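Local coordinates for zona pellucida sperm-binding protein 1,Zona pellucida sperm-binding protein 1 (Gallus gallus, PDB 6GF6), which forms part of the avian egg coat, where its ZP-N1 domain pairs with a second copy to cross-link the coat's filaments, at residues H32-D37 / R42-N47; A67-C72 / G79-R84; H11-C14 / M19-L22. The protein carries 2 engineered substitutions. All coordinates share one frame; numbering follows the deposited sequence.

Contact 1: residues H32-D37 / R42-N47. With NAG (2-acetamido-2-deoxy-beta-D-glucopyranose), chain E.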
ATOM      1  N   HIS B  32      10.816   2.161  14.325  1.00 40.39           N
ATOM      2  CA  HIS B  32      11.286   1.322  13.238  1.00 40.22           C
ATOM      3  C   HIS B  32      10.610  -0.038  13.333  1.00 38.94           C
ATOM      4  O   HIS B  32      10.479  -0.601  14.428  1.00 37.97           O
ATOM      5  CB  HIS B  32      12.809   1.173  13.278  1.00 45.72           C
ATOM      6  CG  HIS B  32      13.537   2.398  12.828  1.00 50.25           C
ATOM      7  ND1 HIS B  32      14.909   2.452  12.714  1.00 52.67           N
ATOM      8  CD2 HIS B  32      13.081   3.616  12.449  1.00 51.86           C
ATOM      9  CE1 HIS B  32      15.265   3.652  12.291  1.00 53.38           C
ATOM     10  NE2 HIS B  32      14.174   4.376  12.123  1.00 53.21           N
ATOM     11  N   PHE B  33      10.167  -0.546  12.187  1.00 35.42           N
ATOM     12  CA  PHE B  33       9.438  -1.802  12.100  1.00 34.66           C
ATOM     13  C   PHE B  33      10.323  -2.876  11.483  1.00 34.09           C
ATOM     14  O   PHE B  33      11.064  -2.612  10.530  1.00 36.93           O
ATOM     15  CB  PHE B  33       8.165  -1.646  11.259  1.00 36.84           C
ATOM     16  CG  PHE B  33       7.167  -0.674  11.828  1.00 37.88           C
ATOM     17  CD1 PHE B  33       7.276   0.684  11.576  1.00 40.11           C
ATOM     18  CD2 PHE B  33       6.108  -1.122  12.603  1.00 38.21           C
ATOM     19  CE1 PHE B  33       6.354   1.578  12.092  1.00 40.45           C
ATOM     20  CE2 PHE B  33       5.183  -0.233  13.122  1.00 39.35           C
ATOM     21  CZ  PHE B  33       5.307   1.118  12.866  1.00 40.18           C
ATOM     22  N   LYS B  34      10.243  -4.087  12.031  1.00 31.56           N
ATOM     23  CA  LYS B  34      10.919  -5.247  11.467  1.00 32.14           C
ATOM     24  C   LYS B  34       9.985  -6.446  11.522  1.00 33.26           C
ATOM     25  O   LYS B  34       9.296  -6.659  12.524  1.00 31.11           O
ATOM     26  CB  LYS B  34      12.222  -5.577  12.209  1.00 34.71           C
ATOM     27  CG  LYS B  34      13.351  -4.578  12.006  1.00 37.09           C
ATOM     28  CD  LYS B  34      13.356  -3.515  13.094  1.00 43.26           C
ATOM     29  CE  LYS B  34      14.654  -2.721  13.086  1.00 48.44           C
ATOM     30  NZ  LYS B  34      14.842  -1.967  11.816  1.00 50.95           N
ATOM     31  N   VAL B  35       9.966  -7.220  10.444  1.00 31.42           N
ATOM     32  CA  VAL B  35       9.175  -8.442  10.373  1.00 36.14           C
ATOM     33  C   VAL B  35       9.982  -9.587  10.965  1.00 37.77           C
ATOM     34  O   VAL B  35      11.180  -9.726  10.695  1.00 37.68           O
ATOM     35  CB  VAL B  35       8.763  -8.741   8.920  1.00 36.42           C
ATOM     36  CG1 VAL B  35       8.021 -10.067   8.835  1.00 38.01           C
ATOM     37  CG2 VAL B  35       7.906  -7.612   8.370  1.00 34.97           C
ATOM     38  N   LEU B  36       9.328 -10.408  11.782  1.00 40.31           N
ATOM     39  CA  LEU B  36       9.964 -11.536  12.450  1.00 41.37           C
ATOM     40  C   LEU B  36       9.473 -12.854  11.865  1.00 41.67           C
ATOM     41  O   LEU B  36       8.289 -13.000  11.544  1.00 42.67           O
ATOM     42  CB  LEU B  36       9.687 -11.520  13.956  1.00 45.21           C
ATOM     43  CG  LEU B  36      10.011 -10.229  14.703  1.00 50.11           C
ATOM     44  CD1 LEU B  36       9.593 -10.367  16.158  1.00 52.22           C
ATOM     45  CD2 LEU B  36      11.493  -9.900  14.600  1.00 50.72           C
ATOM     46  N   ASP B  37      10.394 -13.795  11.690  1.00 39.93           N
ATOM     47  CA  ASP B  37      10.057 -15.159  11.312  1.00 42.03           C
ATOM     48  C   ASP B  37      10.216 -16.057  12.536  1.00 43.98           C
ATOM     49  O   ASP B  37      10.586 -15.603  13.621  1.00 45.92           O
ATOM     50  CB  ASP B  37      10.905 -15.620  10.117  1.00 36.89           C
ATOM     51  CG  ASP B  37      12.370 -15.854  10.463  1.00 40.96           C
ATOM     52  OD1 ASP B  37      12.778 -15.656  11.626  1.00 38.15           O
ATOM     53  OD2 ASP B  37      13.128 -16.217   9.537  1.00 41.27           O
ATOM     54  N   ARG B  42      15.142 -10.578  11.877  1.00 35.59           N
ATOM     55  CA  ARG B  42      14.472  -9.286  11.787  1.00 36.88           C
ATOM     56  C   ARG B  42      14.648  -8.768  10.362  1.00 35.50           C
ATOM     57  O   ARG B  42      15.751  -8.379   9.967  1.00 34.87           O
ATOM     58  CB  ARG B  42      15.035  -8.315  12.823  1.00 41.79           C
ATOM     59  CG  ARG B  42      14.707  -8.711  14.262  1.00 51.42           C
ATOM     60  CD  ARG B  42      15.751  -8.244  15.273  1.00 64.70           C
ATOM     61  NE  ARG B  42      15.901  -6.787  15.311  1.00 78.54           N
ATOM     62  CZ  ARG B  42      16.916  -6.100  14.784  1.00 90.23           C
ATOM     63  NH1 ARG B  42      16.932  -4.776  14.884  1.00 93.10           N
ATOM     64  NH2 ARG B  42      17.917  -6.716  14.159  1.00 91.40           N
ATOM     65  N   PHE B  43      13.544  -8.681   9.628  1.00 31.47           N
ATOM     66  CA  PHE B  43      13.560  -8.302   8.220  1.00 31.00           C
ATOM     67  C   PHE B  43      13.175  -6.840   8.084  1.00 30.40           C
ATOM     68  O   PHE B  43      12.110  -6.428   8.549  1.00 32.84           O
ATOM     69  CB  PHE B  43      12.606  -9.156   7.381  1.00 30.87           C
ATOM     70  CG  PHE B  43      12.938 -10.611   7.359  1.00 31.85           C
ATOM     71  CD1 PHE B  43      12.491 -11.453   8.361  1.00 32.46           C
ATOM     72  CD2 PHE B  43      13.695 -11.145   6.325  1.00 32.50           C
ATOM     73  CE1 PHE B  43      12.800 -12.804   8.340  1.00 37.72           C
ATOM     74  CE2 PHE B  43      14.007 -12.500   6.295  1.00 37.99           C
ATOM     75  CZ  PHE B  43      13.557 -13.330   7.306  1.00 34.47           C
ATOM     76  N   GLU B  44      14.072  -6.061   7.499  1.00 33.82           N
ATOM     77  CA  GLU B  44      13.791  -4.673   7.176  1.00 34.09           C
ATOM     78  C   GLU B  44      12.623  -4.586   6.204  1.00 35.06           C
ATOM     79  O   GLU B  44      12.451  -5.436   5.327  1.00 35.58           O
ATOM     80  CB  GLU B  44      15.033  -4.014   6.573  1.00 31.06           C
ATOM     81  CG  GLU B  44      16.098  -3.762   7.619  1.00 35.71           C
ATOM     82  CD  GLU B  44      15.631  -2.852   8.731  1.00 37.43           C
ATOM     83  OE1 GLU B  44      15.587  -3.338   9.877  1.00 34.05           O
ATOM     84  OE2 GLU B  44      15.247  -1.690   8.459  1.00 39.51           O
ATOM     85  N   VAL B  45      11.788  -3.584   6.402  1.00 37.72           N
ATOM     86  CA  VAL B  45      10.623  -3.350   5.561  1.00 34.82           C
ATOM     87  C   VAL B  45      10.968  -2.338   4.477  1.00 38.73           C
ATOM     88  O   VAL B  45      11.426  -1.229   4.777  1.00 40.71           O
ATOM     89  CB  VAL B  45       9.440  -2.869   6.410  1.00 37.70           C
ATOM     90  CG1 VAL B  45       8.299  -2.431   5.524  1.00 36.34           C
ATOM     91  CG2 VAL B  45       9.009  -3.964   7.379  1.00 37.01           C
ATOM     92  N   ALA B  46      10.713  -2.699   3.215  1.00 38.13           N
ATOM     93  CA  ALA B  46      10.860  -1.766   2.107  1.00 38.67           C
ATOM     94  C   ALA B  46       9.601  -1.802   1.251  1.00 39.49           C
ATOM     95  O   ALA B  46       9.028  -2.868   1.004  1.00 37.88           O
ATOM     96  CB  ALA B  46      12.084  -2.103   1.247  1.00 36.41           C
ATOM     97  N   ASN B  47       9.207  -0.624   0.766  1.00 44.09           N
ATOM     98  CA  ASN B  47       8.018  -0.493  -0.076  1.00 43.41           C
ATOM     99  C   ASN B  47       8.127  -1.340  -1.337  1.00 43.01           C
ATOM    100  O   ASN B  47       7.216  -2.111  -1.670  1.00 41.36           O
ATOM    101  CB  ASN B  47       7.838   0.973  -0.452  1.00 48.85           C
ATOM    102  CG  ASN B  47       7.249   1.805   0.661  1.00 52.42           C
ATOM    103  OD1 ASN B  47       6.704   1.294   1.650  1.00 44.94           O
ATOM    104  ND2 ASN B  47       7.422   3.119   0.523  1.00 61.90           N
TER
HETATM  105  C1  NAG E 900       7.007   4.129   1.441  1.00 68.66           C
HETATM  106  C2  NAG E 900       8.241   4.759   2.097  1.00 73.78           C
HETATM  107  C3  NAG E 900       7.829   5.912   3.008  1.00 74.47           C
HETATM  108  C4  NAG E 900       6.950   6.903   2.260  1.00 74.00           C
HETATM  109  C5  NAG E 900       5.765   6.177   1.630  1.00 70.77           C
HETATM  110  C6  NAG E 900       4.892   7.073   0.776  1.00 67.51           C
HETATM  111  C7  NAG E 900      10.087   3.129   2.379  1.00 78.78           C
HETATM  112  C8  NAG E 900      10.542   3.486   0.989  1.00 81.53           C
HETATM  113  N2  NAG E 900       9.002   3.773   2.839  1.00 75.75           N
HETATM  114  O3  NAG E 900       8.998   6.563   3.493  1.00 75.42           O
HETATM  115  O4  NAG E 900       6.479   7.902   3.158  1.00 74.99           O
HETATM  116  O5  NAG E 900       6.243   5.129   0.773  1.00 72.92           O
HETATM  117  O6  NAG E 900       3.772   6.378   0.241  1.00 64.31           O
HETATM  118  O7  NAG E 900      10.681   2.299   3.060  1.00 79.45           O
HETATM  119  O   HOH W   1      12.364  -1.471   8.262  1.00 30.39           O

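Contact 2: residues A67-C72 / G79-R84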
ATOM      1  N   ALA B  67       0.390  -4.838   5.702  1.00 33.66           N
ATOM      2  CA  ALA B  67       0.794  -6.175   5.273  1.00 29.11           C
ATOM      3  C   ALA B  67      -0.374  -6.919   4.633  1.00 30.50           C
ATOM      4  O   ALA B  67      -1.427  -7.074   5.259  1.00 30.24           O
ATOM      5  CB  ALA B  67       1.334  -6.976   6.459  1.00 29.29           C
ATOM      6  N   GLY B  68      -0.181  -7.397   3.403  1.00 29.49           N
ATOM      7  CA  GLY B  68      -1.148  -8.298   2.796  1.00 29.80           C
ATOM      8  C   GLY B  68      -1.116  -9.673   3.439  1.00 35.21           C
ATOM      9  O   GLY B  68      -0.085 -10.127   3.941  1.00 34.43           O
ATOM     10  N   TYR B  69      -2.277 -10.341   3.449  1.00 31.10           N
ATOM     11  CA  TYR B  69      -2.374 -11.659   4.078  1.00 32.05           C
ATOM     12  C   TYR B  69      -1.511 -12.709   3.381  1.00 38.98           C
ATOM     13  O   TYR B  69      -1.087 -13.676   4.019  1.00 40.57           O
ATOM     14  CB  TYR B  69      -3.836 -12.133   4.123  1.00 33.05           C
ATOM     15  CG  TYR B  69      -4.712 -11.421   5.131  1.00 33.19           C
ATOM     16  CD1 TYR B  69      -4.219 -11.046   6.370  1.00 33.05           C
ATOM     17  CD2 TYR B  69      -6.034 -11.129   4.843  1.00 33.69           C
ATOM     18  CE1 TYR B  69      -5.017 -10.390   7.293  1.00 33.48           C
ATOM     19  CE2 TYR B  69      -6.840 -10.471   5.758  1.00 34.10           C
ATOM     20  CZ  TYR B  69      -6.326 -10.105   6.983  1.00 34.04           C
ATOM     21  OH  TYR B  69      -7.126  -9.456   7.902  1.00 34.74           O
ATOM     22  N   GLU B  70      -1.220 -12.538   2.093  1.00 38.91           N
ATOM     23  CA  GLU B  70      -0.444 -13.523   1.348  1.00 43.32           C
ATOM     24  C   GLU B  70       1.029 -13.145   1.251  1.00 42.16           C
ATOM     25  O   GLU B  70       1.755 -13.706   0.426  1.00 44.34           O
ATOM     26  CB  GLU B  70      -1.021 -13.684  -0.061  1.00 50.65           C
ATOM     27  CG  GLU B  70      -2.494 -14.080  -0.115  1.00 60.23           C
ATOM     28  CD  GLU B  70      -2.733 -15.520   0.265  1.00 70.98           C
ATOM     29  OE1 GLU B  70      -1.764 -16.307   0.262  1.00 75.90           O
ATOM     30  OE2 GLU B  70      -3.896 -15.868   0.565  1.00 76.75           O
ATOM     31  N   GLY B  71       1.496 -12.245   2.110  1.00 37.55           N
ATOM     32  CA  GLY B  71       2.849 -11.745   2.018  1.00 36.92           C
ATOM     33  C   GLY B  71       3.847 -12.589   2.786  1.00 40.03           C
ATOM     34  O   GLY B  71       3.529 -13.628   3.362  1.00 41.24           O
ATOM     35  N   CYS B  72       5.089 -12.123   2.773  1.00 39.22           N
ATOM     36  CA  CYS B  72       6.184 -12.882   3.356  1.00 44.82           C
ATOM     37  C   CYS B  72       6.040 -12.997   4.859  1.00 43.02           C
ATOM     38  O   CYS B  72       5.803 -12.006   5.556  1.00 43.63           O
ATOM     39  CB  CYS B  72       7.516 -12.216   3.067  1.00 45.27           C
ATOM     40  SG  CYS B  72       7.964 -12.157   1.372  1.00 48.84           S
ATOM     41  N   GLY B  79      -6.091 -21.798  11.937  1.00 75.60           N
ATOM     42  CA  GLY B  79      -7.022 -21.208  10.987  1.00 69.72           C
ATOM     43  C   GLY B  79      -7.036 -19.696  11.007  1.00 63.72           C
ATOM     44  O   GLY B  79      -8.100 -19.085  10.850  1.00 63.53           O
ATOM     45  N   ARG B  80      -5.879 -19.073  11.224  1.00 57.56           N
ATOM     46  CA  ARG B  80      -5.786 -17.622  11.274  1.00 53.67           C
ATOM     47  C   ARG B  80      -4.438 -17.187  10.714  1.00 48.84           C
ATOM     48  O   ARG B  80      -3.459 -17.932  10.771  1.00 48.50           O
ATOM     49  CB  ARG B  80      -5.977 -17.095  12.703  1.00 56.12           C
ATOM     50  CG  ARG B  80      -7.364 -17.358  13.275  1.00 61.96           C
ATOM     51  CD  ARG B  80      -7.539 -16.729  14.645  1.00 66.77           C
ATOM     52  NE  ARG B  80      -6.635 -17.303  15.639  1.00 72.49           N
ATOM     53  CZ  ARG B  80      -6.535 -16.879  16.896  1.00 77.03           C
ATOM     54  NH1 ARG B  80      -5.683 -17.461  17.731  1.00 79.71           N
ATOM     55  NH2 ARG B  80      -7.285 -15.869  17.322  1.00 78.37           N
ATOM     56  N   TYR B  81      -4.413 -15.990  10.128  1.00 46.10           N
ATOM     57  CA  TYR B  81      -3.164 -15.386   9.679  1.00 43.49           C
ATOM     58  C   TYR B  81      -2.421 -14.796  10.866  1.00 41.23           C
ATOM     59  O   TYR B  81      -3.021 -14.126  11.711  1.00 40.66           O
ATOM     60  CB  TYR B  81      -3.419 -14.281   8.658  1.00 36.39           C
ATOM     61  CG  TYR B  81      -4.092 -14.723   7.387  1.00 40.23           C
ATOM     62  CD1 TYR B  81      -3.416 -15.496   6.457  1.00 39.47           C
ATOM     63  CD2 TYR B  81      -5.403 -14.356   7.106  1.00 40.52           C
ATOM     64  CE1 TYR B  81      -4.028 -15.896   5.287  1.00 40.18           C
ATOM     65  CE2 TYR B  81      -6.015 -14.752   5.942  1.00 37.19           C
ATOM     66  CZ  TYR B  81      -5.322 -15.520   5.038  1.00 40.29           C
ATOM     67  OH  TYR B  81      -5.927 -15.920   3.876  1.00 43.21           O
ATOM     68  N   VAL B  82      -1.116 -15.048  10.932  1.00 40.00           N
ATOM     69  CA  VAL B  82      -0.281 -14.559  12.022  1.00 40.08           C
ATOM     70  C   VAL B  82       0.969 -13.912  11.437  1.00 41.11           C
ATOM     71  O   VAL B  82       1.686 -14.532  10.642  1.00 43.28           O
ATOM     72  CB  VAL B  82       0.094 -15.685  13.000  1.00 39.29           C
ATOM     73  CG1 VAL B  82       0.947 -15.137  14.142  1.00 39.40           C
ATOM     74  CG2 VAL B  82      -1.171 -16.341  13.543  1.00 42.50           C
ATOM     75  N   LEU B  83       1.241 -12.679  11.855  1.00 40.02           N
ATOM     76  CA  LEU B  83       2.446 -11.960  11.465  1.00 38.84           C
ATOM     77  C   LEU B  83       3.015 -11.301  12.706  1.00 39.75           C
ATOM     78  O   LEU B  83       2.316 -10.536  13.381  1.00 40.92           O
ATOM     79  CB  LEU B  83       2.151 -10.907  10.395  1.00 35.79           C
ATOM     80  CG  LEU B  83       3.364 -10.121   9.889  1.00 36.59           C
ATOM     81  CD1 LEU B  83       4.336 -11.024   9.156  1.00 34.66           C
ATOM     82  CD2 LEU B  83       2.930  -8.995   8.988  1.00 30.34           C
ATOM     83  N   ARG B  84       4.274 -11.597  12.998  1.00 38.22           N
ATOM     84  CA  ARG B  84       4.968 -11.049  14.152  1.00 39.51           C
ATOM     85  C   ARG B  84       5.869  -9.909  13.705  1.00 37.95           C
ATOM     86  O   ARG B  84       6.632 -10.053  12.743  1.00 41.44           O
ATOM     87  CB  ARG B  84       5.777 -12.135  14.863  1.00 46.58           C
ATOM     88  CG  ARG B  84       4.900 -13.153  15.581  1.00 52.94           C
ATOM     89  CD  ARG B  84       5.689 -14.268  16.257  1.00 59.18           C
ATOM     90  NE  ARG B  84       6.771 -13.771  17.112  1.00 60.39           N
ATOM     91  CZ  ARG B  84       8.069 -13.993  16.913  1.00 61.50           C
ATOM     92  NH1 ARG B  84       8.495 -14.717  15.881  1.00 61.18           N
ATOM     93  NH2 ARG B  84       8.954 -13.491  17.759  1.00 61.77           N
TER

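Contact 3: residues H11-C14 / M19-L22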
ATOM      1  N   HIS B  11      -1.806  -0.030  17.912  1.00 42.97           N
ATOM      2  CA  HIS B  11      -2.864  -1.013  17.733  1.00 46.26           C
ATOM      3  C   HIS B  11      -2.822  -1.462  16.281  1.00 44.31           C
ATOM      4  O   HIS B  11      -2.193  -0.821  15.437  1.00 45.78           O
ATOM      5  CB  HIS B  11      -4.232  -0.422  18.074  1.00 45.69           C
ATOM      6  CG  HIS B  11      -4.728   0.541  17.044  1.00 44.99           C
ATOM      7  ND1 HIS B  11      -4.366   1.872  17.033  1.00 46.28           N
ATOM      8  CD2 HIS B  11      -5.547   0.365  15.980  1.00 44.17           C
ATOM      9  CE1 HIS B  11      -4.945   2.476  16.010  1.00 43.87           C
ATOM     10  NE2 HIS B  11      -5.669   1.585  15.356  1.00 44.53           N
ATOM     11  N   TYR B  12      -3.527  -2.552  15.986  1.00 39.71           N
ATOM     12  CA  TYR B  12      -3.605  -3.055  14.620  1.00 39.42           C
ATOM     13  C   TYR B  12      -5.041  -3.412  14.252  1.00 38.82           C
ATOM     14  O   TYR B  12      -5.890  -3.673  15.110  1.00 39.20           O
ATOM     15  CB  TYR B  12      -2.679  -4.265  14.401  1.00 35.96           C
ATOM     16  CG  TYR B  12      -3.091  -5.551  15.078  1.00 37.90           C
ATOM     17  CD1 TYR B  12      -2.678  -5.845  16.369  1.00 39.41           C
ATOM     18  CD2 TYR B  12      -3.870  -6.488  14.410  1.00 37.51           C
ATOM     19  CE1 TYR B  12      -3.047  -7.025  16.988  1.00 42.36           C
ATOM     20  CE2 TYR B  12      -4.242  -7.676  15.020  1.00 37.58           C
ATOM     21  CZ  TYR B  12      -3.824  -7.937  16.310  1.00 42.66           C
ATOM     22  OH  TYR B  12      -4.177  -9.115  16.928  1.00 41.47           O
ATOM     23  N   ASP B  13      -5.302  -3.383  12.946  1.00 36.74           N
ATOM     24  CA  ASP B  13      -6.615  -3.660  12.386  1.00 37.20           C
ATOM     25  C   ASP B  13      -6.527  -4.842  11.431  1.00 36.04           C
ATOM     26  O   ASP B  13      -5.569  -4.959  10.656  1.00 34.71           O
ATOM     27  CB  ASP B  13      -7.158  -2.437  11.627  1.00 37.54           C
ATOM     28  CG  ASP B  13      -7.314  -1.215  12.515  1.00 49.70           C
ATOM     29  OD1 ASP B  13      -7.786  -1.371  13.657  1.00 50.48           O
ATOM     30  OD2 ASP B  13      -6.931  -0.103  12.085  1.00 49.98           O
ATOM     31  N   CYS B  14      -7.515  -5.728  11.505  1.00 36.80           N
ATOM     32  CA  CYS B  14      -7.656  -6.824  10.555  1.00 36.19           C
ATOM     33  C   CYS B  14      -8.649  -6.401   9.482  1.00 36.27           C
ATOM     34  O   CYS B  14      -9.817  -6.159   9.786  1.00 37.54           O
ATOM     35  CB  CYS B  14      -8.139  -8.099  11.244  1.00 42.00           C
ATOM     36  SG  CYS B  14      -6.992  -8.768  12.457  1.00 41.49           S
ATOM     37  N   MET B  19      -3.703  -6.431   6.763  1.00 34.04           N
ATOM     38  CA  MET B  19      -3.755  -5.854   8.098  1.00 37.51           C
ATOM     39  C   MET B  19      -2.808  -4.666   8.166  1.00 37.06           C
ATOM     40  O   MET B  19      -1.901  -4.521   7.344  1.00 37.80           O
ATOM     41  CB  MET B  19      -3.393  -6.891   9.169  1.00 41.72           C
ATOM     42  CG  MET B  19      -2.232  -7.789   8.775  1.00 47.06           C
ATOM     43  SD  MET B  19      -1.918  -9.112   9.956  1.00 53.94           S
ATOM     44  CE  MET B  19      -1.192 -10.346   8.883  1.00 52.54           C
ATOM     45  N   GLN B  20      -3.033  -3.809   9.161  1.00 35.36           N
ATOM     46  CA  GLN B  20      -2.201  -2.633   9.364  1.00 35.53           C
ATOM     47  C   GLN B  20      -1.934  -2.441  10.850  1.00 33.33           C
ATOM     48  O   GLN B  20      -2.812  -2.677  11.682  1.00 36.87           O
ATOM     49  CB  GLN B  20      -2.847  -1.369   8.779  1.00 33.22           C
ATOM     50  CG  GLN B  20      -4.161  -0.973   9.428  1.00 34.63           C
ATOM     51  CD  GLN B  20      -4.610   0.417   9.030  1.00 38.14           C
ATOM     52  OE1 GLN B  20      -4.014   1.049   8.157  1.00 37.46           O
ATOM     53  NE2 GLN B  20      -5.663   0.905   9.674  1.00 37.35           N
ATOM     54  N   LEU B  21      -0.714  -2.015  11.168  1.00 35.69           N
ATOM     55  CA  LEU B  21      -0.269  -1.733  12.528  1.00 36.88           C
ATOM     56  C   LEU B  21       0.034  -0.246  12.646  1.00 37.32           C
ATOM     57  O   LEU B  21       0.852   0.283  11.887  1.00 35.23           O
ATOM     58  CB  LEU B  21       0.962  -2.578  12.863  1.00 35.27           C
ATOM     59  CG  LEU B  21       1.658  -2.409  14.208  1.00 38.07           C
ATOM     60  CD1 LEU B  21       0.709  -2.618  15.353  1.00 39.90           C
ATOM     61  CD2 LEU B  21       2.786  -3.407  14.293  1.00 37.96           C
ATOM     62  N   LEU B  22      -0.629   0.430  13.584  1.00 40.89           N
ATOM     63  CA  LEU B  22      -0.480   1.870  13.761  1.00 43.31           C
ATOM     64  C   LEU B  22       0.209   2.158  15.088  1.00 41.64           C
ATOM     65  O   LEU B  22      -0.178   1.615  16.126  1.00 42.54           O
ATOM     66  CB  LEU B  22      -1.833   2.574  13.695  1.00 49.11           C
ATOM     67  CG  LEU B  22      -2.611   2.367  12.393  1.00 53.74           C
ATOM     68  CD1 LEU B  22      -3.437   1.088  12.440  1.00 59.78           C
ATOM     69  CD2 LEU B  22      -3.497   3.567  12.118  1.00 54.07           C
TER

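Contact 1: residues H32-D37 / R42-N47
Lys34 on strand 30-36 reaches over to Arg42 and Glu44 of the facing strand. Its CB lies 4.0 Å from Arg42 CB, and CG passes 3.3 Å from Glu44 OE1. A bend there (chi2 93°) turns the chain along the Glu44 side chain; CD stays beside OE1, and CE comes 3.6 Å from Arg42 NH1. That guanidinium is engaged elsewhere, NH1 in a salt bridge to Glu88 and NE in a hydrogen bond to Gln86. NZ ends in a salt bridge to Glu44 OE1, modelled at a doubtfully short 2.5 Å. With an alanine in place of Lys34, Glu44 is likely to lose its cationic mate and its carboxylate to turn more freely.

The two strands form a beta hairpin of the Ig-like ZP-N1 domain, paired through Val35 and Phe43: Val35 N donates to Phe43 O at 3.0 Å, and Phe43 N to Val35 O at 2.8 Å. A water takes the N-H of Val45 and donates to Phe33 O and Glu44 OE2. Val35 CG2 meets Val45 CG2 at 3.9 Å, two apolar branches crossing at about a right angle. The Phe43 ring turns its edge to Asp37, CE1 3.6 Å from OD2, while Asp37 OD1 accepts hydrogen bonds from Thr41 N and Phe39 N. In crystals of this protein His32 and Glu44 share one zinc site and Lys34 joins Glu88 in another, though this chain binds none here; Asn47 ND2 carries an N-linked sugar.

Contact 2: residues A67-C72 / G79-R84
Tyr69 and Tyr81 face each other with CA atoms 6.8 Å apart, without backbone pairing between their segments; segment 67-72 leaves its strand in a type I beta turn from Gly68 to Gly71, closed by Gly71 N donating to Gly68 O. Tyr69 lies over the Tyr81 ring in an offset stack, with centroids 4.4 Å apart and planes only 6° from parallel. The overlap is displaced so that Tyr69 CB sits above the middle of the Tyr81 ring, 3.8 Å from its centroid, as a CH-pi contact, while Tyr81 CD2 lies over the outer part of the Tyr69 ring.

The turn that follows strand 63-68 of one sheet thus brings Tyr69 against Tyr81 of strand 80-90 in the other, bridging the two layers of an Ig-like beta sandwich near its end. Tyrosine suits both places: the flat rings cover each other face to face, the buried Tyr69 hydroxyl is hydrogen-bonded to Gly15 O, and Tyr81 lies at the partly exposed margin. Deeper in, Leu83 has CG anti to its nitrogen (chi1 -178°), which carries the branch inward: CD2 meets Ala67 CB at 3.6 Å, and CD1 lies 4.0 Å from Cys72 O. The small methyl of Ala67 lets the leucine come close between the layers. At the outer side Glu70 OE2 comes only to 3.9 Å from Tyr81 OH, a loose approach. Cys72 is joined by a disulfide to Cys51, which ties the end of the turn to the chain preceding strand 53-57.

Contact 3: residues H11-C14 / M19-L22
Gln20 O receives one hydrogen bond and one weaker contact from segment 11-14: Asp13 N donates to it at 2.9 Å, nearly in line with the carbonyl bond, and Tyr12 CA brings a CA-H...O contact at 3.1 Å. Asp13 and Gln20 are thus a hydrogen-bonded antiparallel pair, closed by Gln20 N donating to Asp13 O at 3.2 Å. Two residues along, His11 and Leu22 form the next such pair, where Leu22 N donates to His11 O at 2.7 Å in an almost straight bond. Strands 9-14 and 18-24 make a beta hairpin at the margin of the four-stranded sheet.

Side chains alternate between the faces. Tyr12, Cys14, Met19 and Leu21 share the inner one, where Tyr12 CB rests 3.9 Å from Leu21 CD1, Met19 and Leu21 pack on the opposite sheet, and Cys14 is bonded to Cys106. On the other face the Gln20 chain, extended beyond CG, lies alongside Asp13, and NE2 donates to OD2 at 2.9 Å. It approaches on the anti lone pair of that oxygen, with amide and carboxylate planes 42° apart. Leu22 CD1 lies 3.7 Å from both Asp13 OD2 and His11 NE2, while Phe39 of the second subunit packs on Asp13 and Gln20.

His11 and Asp13 have been seen to bind one zinc ion in crystals of this protein, though none is bound to this chain here. The Gln20 amide, neutral and a good donor, therefore probably helps to hold the carboxylate as a second-shell residue, with OD1 in the plane of the His11 ring.

Overall arrangement
Contacts 1 and 3 are hairpins, one in each sheet of the sandwich, held by backbone bonds and carrying charged or polar pairs on their outward faces. Contact 2 instead spans the layers without such bonds and relies on stacked rings and apolar branches. It touches both others: Ala67 O probably accepts a hydrogen bond from Met19 N of contact 3, and Leu36 N of contact 1 probably donates to Arg84 O. Between the layers Leu83 lies against Val35 and Met19, so residues of all three meet in the buried interior, with Phe33 reaching Leu21. Most of the zinc-binding residues of contacts 1 and 3 lie toward the surface.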